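Long-range contact in crustacyanin-C1 subunit (PDB 1I4U), which binds the carotenoid astaxanthin, the source of the blue coloration of the lobster carapace: residues A[43-55]-A[66-79]. Residues are numbered along the deposited sequence; the frame is centred on the assembly and turned at random.
Unlike the reference sequence in segment 66-79: Glu66 (reference Lys).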
loop_
_atom_site.group_PDB
_atom_site.type_symbol
_atom_site.label_atom_id
_atom_site.label_comp_id
_atom_site.label_asym_id
_atom_site.label_seq_id
_atom_site.Cartn_x
_atom_site.Cartn_y
_atom_site.Cartn_z
ATOM N N ASN A 43 14.299 -0.852 -1.789
ATOM C CA ASN A 43 12.848 -0.993 -1.962
ATOM C C ASN A 43 12.555 -2.474 -1.972
ATOM O O ASN A 43 12.953 -3.169 -2.886
ATOM C CB ASN A 43 12.454 -0.242 -3.238
ATOM C CG ASN A 43 10.956 -0.258 -3.433
ATOM O OD1 ASN A 43 10.287 -1.252 -3.127
ATOM N ND2 ASN A 43 10.442 0.868 -3.889
ATOM N N PRO A 44 11.911 -3.001 -0.932
ATOM C CA PRO A 44 11.643 -4.456 -0.843
ATOM C C PRO A 44 10.429 -4.877 -1.654
ATOM O O PRO A 44 10.096 -6.045 -1.685
ATOM C CB PRO A 44 11.368 -4.593 0.665
ATOM C CG PRO A 44 10.639 -3.323 0.988
ATOM C CD PRO A 44 11.411 -2.278 0.242
ATOM N N TYR A 45 9.776 -3.929 -2.327
ATOM C CA TYR A 45 8.553 -4.209 -3.089
ATOM C C TYR A 45 8.828 -4.309 -4.576
ATOM O O TYR A 45 8.046 -4.908 -5.294
ATOM C CB TYR A 45 7.531 -3.103 -2.854
ATOM C CG TYR A 45 7.235 -2.851 -1.406
ATOM C CD1 TYR A 45 6.545 -3.786 -0.638
ATOM C CD2 TYR A 45 7.625 -1.687 -0.773
ATOM C CE1 TYR A 45 6.274 -3.534 0.694
ATOM C CE2 TYR A 45 7.355 -1.428 0.544
ATOM C CZ TYR A 45 6.673 -2.361 1.287
ATOM O OH TYR A 45 6.423 -2.089 2.611
ATOM N N GLN A 46 9.847 -3.718 -5.105
ATOM C CA GLN A 46 10.158 -3.685 -6.542
ATOM C C GLN A 46 10.635 -5.053 -6.941
ATOM O O GLN A 46 11.710 -5.507 -6.559
ATOM C CB GLN A 46 11.198 -2.607 -6.772
ATOM C CG GLN A 46 11.922 -2.568 -8.073
ATOM C CD GLN A 46 11.060 -2.258 -9.258
ATOM O OE1 GLN A 46 11.163 -1.244 -9.954
ATOM N NE2 GLN A 46 10.137 -3.150 -9.512
ATOM N N LEU A 47 9.833 -5.732 -7.736
ATOM C CA LEU A 47 10.159 -7.079 -8.203
ATOM C C LEU A 47 11.057 -7.150 -9.414
ATOM O O LEU A 47 11.593 -8.179 -9.744
ATOM C CB LEU A 47 8.855 -7.860 -8.517
ATOM C CG LEU A 47 7.846 -7.988 -7.377
ATOM C CD1 LEU A 47 6.627 -8.776 -7.853
ATOM C CD2 LEU A 47 8.535 -8.582 -6.153
ATOM N N ILE A 48 11.299 -6.053 -10.110
ATOM C CA ILE A 48 12.145 -5.941 -11.235
ATOM C C ILE A 48 13.491 -5.372 -10.816
ATOM O O ILE A 48 13.604 -4.251 -10.364
ATOM C CB ILE A 48 11.517 -5.085 -12.368
ATOM C CG1 ILE A 48 10.048 -5.440 -12.623
ATOM C CG2 ILE A 48 12.328 -5.192 -13.642
ATOM C CD1 ILE A 48 9.361 -4.531 -13.615
ATOM N N GLU A 49 14.525 -6.179 -10.968
ATOM C CA GLU A 49 15.855 -5.812 -10.495
ATOM C C GLU A 49 16.641 -4.973 -11.500
ATOM O O GLU A 49 17.288 -3.980 -11.133
ATOM C CB GLU A 49 16.663 -7.067 -10.176
ATOM C CG GLU A 49 18.028 -6.729 -9.613
ATOM C CD GLU A 49 18.915 -7.902 -9.248
ATOM O OE1 GLU A 49 18.679 -9.029 -9.776
ATOM O OE2 GLU A 49 19.906 -7.733 -8.495
ATOM N N LYS A 50 16.659 -5.426 -12.744
ATOM C CA LYS A 50 17.506 -4.858 -13.756
ATOM C C LYS A 50 16.695 -4.409 -14.971
ATOM O O LYS A 50 15.599 -4.944 -15.256
ATOM C CB LYS A 50 18.572 -5.849 -14.232
ATOM C CG LYS A 50 19.446 -6.424 -13.157
ATOM C CD LYS A 50 20.380 -7.470 -13.741
ATOM C CE LYS A 50 21.343 -7.995 -12.698
ATOM N NZ LYS A 50 22.128 -9.147 -13.254
ATOM N N CYS A 51 17.205 -3.442 -15.713
ATOM C CA CYS A 51 16.689 -3.031 -17.023
ATOM C C CYS A 51 15.291 -2.463 -16.913
ATOM O O CYS A 51 14.500 -2.556 -17.841
ATOM C CB CYS A 51 16.727 -4.205 -18.022
ATOM S SG CYS A 51 18.394 -4.871 -18.247
ATOM N N VAL A 52 14.994 -1.856 -15.771
ATOM C CA VAL A 52 13.637 -1.424 -15.421
ATOM C C VAL A 52 13.164 -0.330 -16.358
ATOM O O VAL A 52 13.757 0.764 -16.394
ATOM C CB VAL A 52 13.603 -0.946 -13.974
ATOM C CG1 VAL A 52 12.210 -0.469 -13.629
ATOM C CG2 VAL A 52 14.085 -2.039 -13.001
ATOM N N ARG A 53 12.122 -0.637 -17.109
ATOM C CA ARG A 53 11.593 0.165 -18.183
ATOM C C ARG A 53 10.089 0.330 -17.932
ATOM O O ARG A 53 9.371 -0.649 -17.918
ATOM C CB ARG A 53 11.822 -0.513 -19.514
ATOM C CG ARG A 53 11.344 0.191 -20.745
ATOM C CD ARG A 53 11.468 -0.692 -21.986
ATOM N NE ARG A 53 11.155 -0.055 -23.247
ATOM C CZ ARG A 53 9.956 0.128 -23.765
ATOM N NH1 ARG A 53 8.888 -0.293 -23.085
ATOM N NH2 ARG A 53 9.838 0.727 -24.946
ATOM N N ASN A 54 9.665 1.562 -17.730
ATOM C CA ASN A 54 8.272 1.861 -17.359
ATOM C C ASN A 54 7.633 2.642 -18.506
ATOM O O ASN A 54 8.010 3.749 -18.801
ATOM C CB ASN A 54 8.205 2.635 -16.063
ATOM C CG ASN A 54 8.932 1.992 -14.915
ATOM O OD1 ASN A 54 8.604 0.858 -14.598
ATOM N ND2 ASN A 54 9.936 2.671 -14.337
ATOM N N GLU A 55 6.664 1.980 -19.148
ATOM C CA GLU A 55 5.968 2.548 -20.302
ATOM C C GLU A 55 4.596 3.030 -19.816
ATOM O O GLU A 55 3.804 2.237 -19.334
ATOM C CB GLU A 55 5.867 1.521 -21.435
ATOM C CG GLU A 55 5.274 2.111 -22.683
ATOM C CD GLU A 55 5.339 1.125 -23.833
ATOM O OE1 GLU A 55 6.063 0.120 -23.819
ATOM O OE2 GLU A 55 4.563 1.381 -24.751
ATOM N N GLU A 66 3.094 -0.333 -18.206
ATOM C CA GLU A 66 3.728 -1.624 -18.384
ATOM C C GLU A 66 5.179 -1.440 -17.914
ATOM O O GLU A 66 5.944 -0.688 -18.502
ATOM C CB GLU A 66 3.665 -2.117 -19.837
ATOM C CG GLU A 66 2.237 -2.330 -20.312
ATOM C CD GLU A 66 2.142 -2.841 -21.712
ATOM O OE1 GLU A 66 1.474 -3.862 -21.846
ATOM O OE2 GLU A 66 2.754 -2.125 -22.490
ATOM N N SER A 67 5.532 -2.121 -16.821
ATOM C CA SER A 67 6.849 -2.089 -16.260
ATOM C C SER A 67 7.532 -3.421 -16.555
ATOM O O SER A 67 6.980 -4.477 -16.273
ATOM C CB SER A 67 6.820 -1.851 -14.751
ATOM O OG SER A 67 6.381 -0.549 -14.442
ATOM N N THR A 68 8.724 -3.374 -17.163
ATOM C CA THR A 68 9.387 -4.583 -17.599
ATOM C C THR A 68 10.862 -4.513 -17.202
ATOM O O THR A 68 11.442 -3.471 -16.918
ATOM C CB THR A 68 9.276 -4.782 -19.136
ATOM O OG1 THR A 68 9.944 -3.689 -19.774
ATOM C CG2 THR A 68 7.826 -4.901 -19.564
ATOM N N GLY A 69 11.484 -5.687 -17.243
ATOM C CA GLY A 69 12.930 -5.795 -16.988
ATOM C C GLY A 69 13.230 -7.239 -16.569
ATOM O O GLY A 69 12.474 -8.147 -16.945
ATOM N N ILE A 70 14.314 -7.407 -15.842
ATOM C CA ILE A 70 14.776 -8.714 -15.390
ATOM C C ILE A 70 14.481 -8.821 -13.894
ATOM O O ILE A 70 14.932 -7.960 -13.131
ATOM C CB ILE A 70 16.284 -8.925 -15.651
ATOM C CG1 ILE A 70 16.718 -8.495 -17.045
ATOM C CG2 ILE A 70 16.655 -10.369 -15.366
ATOM C CD1 ILE A 70 15.938 -9.247 -18.077
ATOM N N ALA A 71 13.771 -9.861 -13.505
ATOM C CA ALA A 71 13.382 -10.141 -12.122
ATOM C C ALA A 71 14.597 -10.639 -11.358
ATOM O O ALA A 71 15.641 -10.942 -11.974
ATOM C CB ALA A 71 12.306 -11.200 -12.150
ATOM N N TYR A 72 14.464 -10.739 -10.035
ATOM C CA TYR A 72 15.561 -11.185 -9.178
ATOM C C TYR A 72 15.994 -12.625 -9.439
ATOM O O TYR A 72 17.129 -12.999 -9.123
ATOM C CB TYR A 72 15.190 -10.945 -7.701
ATOM C CG TYR A 72 15.335 -9.482 -7.331
ATOM C CD1 TYR A 72 14.270 -8.573 -7.484
ATOM C CD2 TYR A 72 16.542 -8.959 -6.861
ATOM C CE1 TYR A 72 14.427 -7.249 -7.156
ATOM C CE2 TYR A 72 16.705 -7.640 -6.544
ATOM C CZ TYR A 72 15.637 -6.788 -6.686
ATOM O OH TYR A 72 15.795 -5.455 -6.379
ATOM N N ASP A 73 15.154 -13.431 -10.069
ATOM C CA ASP A 73 15.507 -14.794 -10.418
ATOM C C ASP A 73 16.168 -14.873 -11.791
ATOM O O ASP A 73 16.505 -15.947 -12.293
ATOM C CB ASP A 73 14.293 -15.718 -10.398
ATOM C CG ASP A 73 13.192 -15.401 -11.390
ATOM O OD1 ASP A 73 13.291 -14.427 -12.158
ATOM O OD2 ASP A 73 12.199 -16.182 -11.339
ATOM N N GLY A 74 16.321 -13.768 -12.476
ATOM C CA GLY A 74 16.890 -13.776 -13.781
ATOM C C GLY A 74 15.948 -13.870 -14.965
ATOM O O GLY A 74 16.428 -13.822 -16.123
ATOM N N ASN A 75 14.651 -14.006 -14.739
ATOM C CA ASN A 75 13.711 -14.092 -15.856
ATOM C C ASN A 75 13.189 -12.727 -16.228
ATOM O O ASN A 75 13.068 -11.853 -15.380
ATOM C CB ASN A 75 12.541 -15.032 -15.541
ATOM C CG ASN A 75 13.152 -16.434 -15.415
ATOM O OD1 ASN A 75 13.849 -16.840 -16.325
ATOM N ND2 ASN A 75 12.867 -17.048 -14.289
ATOM N N LEU A 76 12.834 -12.586 -17.502
ATOM C CA LEU A 76 12.053 -11.426 -17.932
ATOM C C LEU A 76 10.743 -11.364 -17.144
ATOM O O LEU A 76 10.131 -12.384 -16.882
ATOM C CB LEU A 76 11.711 -11.505 -19.407
ATOM C CG LEU A 76 12.859 -11.337 -20.391
ATOM C CD1 LEU A 76 12.580 -12.003 -21.729
ATOM C CD2 LEU A 76 13.109 -9.852 -20.596
ATOM N N LEU A 77 10.281 -10.144 -16.852
ATOM C CA LEU A 77 9.090 -9.895 -16.090
ATOM C C LEU A 77 8.402 -8.637 -16.573
ATOM O O LEU A 77 9.051 -7.640 -16.845
ATOM C CB LEU A 77 9.423 -9.755 -14.579
ATOM C CG LEU A 77 8.248 -9.459 -13.653
ATOM C CD1 LEU A 77 7.221 -10.593 -13.637
ATOM C CD2 LEU A 77 8.729 -9.230 -12.213
ATOM N N LYS A 78 7.090 -8.740 -16.702
ATOM C CA LYS A 78 6.219 -7.615 -16.965
ATOM C C LYS A 78 5.234 -7.478 -15.809
ATOM O O LYS A 78 4.647 -8.502 -15.433
ATOM C CB LYS A 78 5.416 -7.731 -18.257
ATOM C CG LYS A 78 4.428 -6.625 -18.581
ATOM C CD LYS A 78 3.790 -6.807 -19.936
ATOM C CE LYS A 78 2.368 -7.254 -19.761
ATOM N NZ LYS A 78 1.736 -7.615 -21.068
ATOM N N ARG A 79 5.096 -6.255 -15.343
ATOM C CA ARG A 79 4.138 -5.904 -14.322
ATOM C C ARG A 79 3.206 -4.838 -14.850
ATOM O O ARG A 79 3.644 -3.858 -15.397
ATOM C CB ARG A 79 4.836 -5.353 -13.088
ATOM C CG ARG A 79 5.740 -6.415 -12.507
ATOM C CD ARG A 79 6.345 -5.879 -11.242
ATOM N NE ARG A 79 5.259 -5.937 -10.215
ATOM C CZ ARG A 79 5.453 -5.219 -9.084
ATOM N NH1 ARG A 79 6.548 -4.485 -8.843
ATOM N NH2 ARG A 79 4.521 -5.246 -8.157
HETATM O O HOH W 1 11.740 -10.703 -8.763
HETATM O O HOH W 2 18.085 -9.670 -12.350
HETATM O O HOH W 3 19.135 -11.546 -8.840
HETATM O O HOH W 4 8.290 -1.595 -20.515
#
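Strands 52-55 and 66-68 run antiparallel at 169°, 4.7 Å between axes, and beyond a corner in each segment (at Lys50-Cys51 and at Gly69) the pairing continues at a classic beta bulge, where Ile70 O accepts from both Glu49 N and Lys50 N. Gly69 forms the corner of 66-79, its CA 3.5 Å from Ile48 CG2; a side chain here would collide with Lys50 O. Farther along, Ile48 CD1 packs beside Ser67, while CG1 lies against Leu77 CD2 and Arg79 CD. Leu47 crosses Arg79 at about a right angle, its CD1 centred 3.9 Å above the guanidinium plane. Glu49 covers one face of the Tyr72 ring: CB stands 3.5 Å from the centroid in a CH-pi contact. With CG anti to the backbone N (chi1 -177°) and the chain extended, its carboxylate lies over the CD2-CE2 side, 19° from the ring plane. Glu49 OE1 accepts from two waters, one of which also donates to Ala71 O and the other to Tyr72 O. Replacing this glutamate by an alanine would keep CB over the ring but would probably leave both waters without their carboxylate acceptor and uncover the CE2 side. In the lipocalin barrel wall, Ser67 OG donates to Asn54 OD1 at 2.6 Å and also bonds Tyr97. Thr68 OG1, bonded to Gln178, shares a water with Arg53, whose NH1 pairs with Glu55. Direct bonds thus join the hairpin strands, whereas water largely mediates the polar contacts of the Tyr72 turn.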